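Uncharacterized protein (Pyrococcus horikoshii, PDB 1ZJJ) is a magnesium-binding protein of the haloacid dehalogenase superfamily and probably acts as a phosphatase. Local coordinates at the interface of chains A and B. Coordinates in Å, arbitrary orientation; residue numbers count along the deposited sequence, not the author numbering. Chains: chain A/B, hypothetical protein PH1952.

The interface of chains A and B. Residues chain A 161-164; chain B 116, 139-140.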
loop_
_atom_site.group_PDB
_atom_site.type_symbol
_atom_site.label_atom_id
_atom_site.label_comp_id
_atom_site.label_asym_id
_atom_site.label_seq_id
_atom_site.Cartn_x
_atom_site.Cartn_y
_atom_site.Cartn_z
ATOM N N GLU A 161 -3.042 5.188 20.071
ATOM C CA GLU A 161 -3.621 6.464 19.674
ATOM C C GLU A 161 -4.806 6.419 18.713
ATOM O O GLU A 161 -5.310 7.463 18.303
ATOM C CB GLU A 161 -2.518 7.351 19.094
ATOM C CG GLU A 161 -1.402 7.644 20.081
ATOM C CD GLU A 161 -0.389 8.636 19.546
ATOM O OE1 GLU A 161 0.577 8.210 18.882
ATOM O OE2 GLU A 161 -0.567 9.851 19.785
ATOM N N GLY A 162 -5.260 5.225 18.359
ATOM C CA GLY A 162 -6.389 5.127 17.453
ATOM C C GLY A 162 -6.301 3.947 16.503
ATOM O O GLY A 162 -5.887 2.855 16.895
ATOM N N ILE A 163 -6.692 4.168 15.252
ATOM C CA ILE A 163 -6.659 3.117 14.248
ATOM C C ILE A 163 -5.356 3.193 13.455
ATOM O O ILE A 163 -5.082 4.194 12.794
ATOM C CB ILE A 163 -7.853 3.242 13.285
ATOM C CG1 ILE A 163 -9.161 3.256 14.079
ATOM C CG2 ILE A 163 -7.861 2.075 12.315
ATOM C CD1 ILE A 163 -9.410 1.990 14.878
ATOM N N TYR A 164 -4.562 2.124 13.530
ATOM C CA TYR A 164 -3.267 2.046 12.849
ATOM C C TYR A 164 -3.344 1.190 11.587
ATOM O O TYR A 164 -4.263 0.393 11.424
ATOM C CB TYR A 164 -2.220 1.413 13.776
ATOM C CG TYR A 164 -1.798 2.222 14.984
ATOM C CD1 TYR A 164 -2.509 3.354 15.390
ATOM C CD2 TYR A 164 -0.687 1.838 15.735
ATOM C CE1 TYR A 164 -2.123 4.082 16.517
ATOM C CE2 TYR A 164 -0.291 2.558 16.863
ATOM C CZ TYR A 164 -1.014 3.680 17.246
ATOM O OH TYR A 164 -0.625 4.400 18.355
ATOM N N TRP B 116 -0.043 15.332 15.424
ATOM C CA TRP B 116 -0.730 14.808 14.244
ATOM C C TRP B 116 -2.208 15.187 14.360
ATOM O O TRP B 116 -2.915 15.313 13.355
ATOM C CB TRP B 116 -0.617 13.287 14.173
ATOM C CG TRP B 116 -1.087 12.575 15.415
ATOM C CD1 TRP B 116 -0.315 12.186 16.472
ATOM C CD2 TRP B 116 -2.429 12.163 15.706
ATOM N NE1 TRP B 116 -1.108 11.547 17.405
ATOM C CE2 TRP B 116 -2.407 11.518 16.955
ATOM C CE3 TRP B 116 -3.653 12.273 15.023
ATOM C CZ2 TRP B 116 -3.542 10.987 17.544
ATOM C CZ3 TRP B 116 -4.797 11.743 15.608
ATOM C CH2 TRP B 116 -4.725 11.101 16.866
ATOM N N THR B 139 -2.061 8.162 8.719
ATOM C CA THR B 139 -3.341 7.488 8.853
ATOM C C THR B 139 -4.167 8.118 9.975
ATOM O O THR B 139 -5.358 8.389 9.807
ATOM C CB THR B 139 -3.135 5.979 9.142
ATOM O OG1 THR B 139 -2.571 5.351 7.985
ATOM C CG2 THR B 139 -4.447 5.300 9.488
ATOM N N LEU B 140 -3.533 8.342 11.120
ATOM C CA LEU B 140 -4.225 8.944 12.255
ATOM C C LEU B 140 -4.754 10.320 11.871
ATOM O O LEU B 140 -5.898 10.654 12.167
ATOM C CB LEU B 140 -3.281 9.060 13.459
ATOM C CG LEU B 140 -2.929 7.740 14.160
ATOM C CD1 LEU B 140 -1.858 7.964 15.208
ATOM C CD2 LEU B 140 -4.181 7.159 14.793
#
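B:Trp116 and A:Glu161 meet edge to tip across the interface of two copies of the protein. The indole NE1 of B:Trp116 donates a hydrogen bond to the carboxylate oxygen OE2 of A:Glu161 at 3.0 Å. The bond is fairly straight, 159° at the hydrogen. OE2 lies close to the indole plane, but the N-H reaches it from above the carboxylate plane. The two planes stand 78° apart. CD of A:Glu161 lies anti to its CA (chi2 -174°), and the stretched chain carries the carboxylate out to the indole.

Next to this polar pair, B:Leu140 pushes its two methyl groups into the turn of chain A. CD1 of B:Leu140 packs on CB of A:Glu161 at 4.0 Å. CD2 of B:Leu140 touches CA of A:Gly162, also at 4.0 Å, and lies near the ring carbon CE1 of A:Tyr164 at 4.1 Å. Beside B:Leu140 on the same helix, the methyl CG2 of B:Thr139 approaches the carbonyl O of A:Ile163 at 3.5 Å.

Contacts within each chain probably help to position these groups. On chain B, CB of B:Leu140 sits over one face of the indole, toward its rim, and probably helps to hold the ring in place. B:Leu140 and B:Thr139 belong to helix 132-143, and B:Trp116 to 3-10 helix 116-118. An alanine in place of B:Trp116 would probably leave the A:Glu161 carboxylate without its indole partner and open a gap beside B:Leu140.

The contact has a twin with the chains exchanged, as the whole interface is two-fold symmetric. It belongs to the deposited dimer, which may not be the biological one. On chain A, strand 162-165 carries A:Tyr164, whose phenol OH accepts a nearly straight hydrogen bond from the backbone N of A:Glu161 at 3.1 Å.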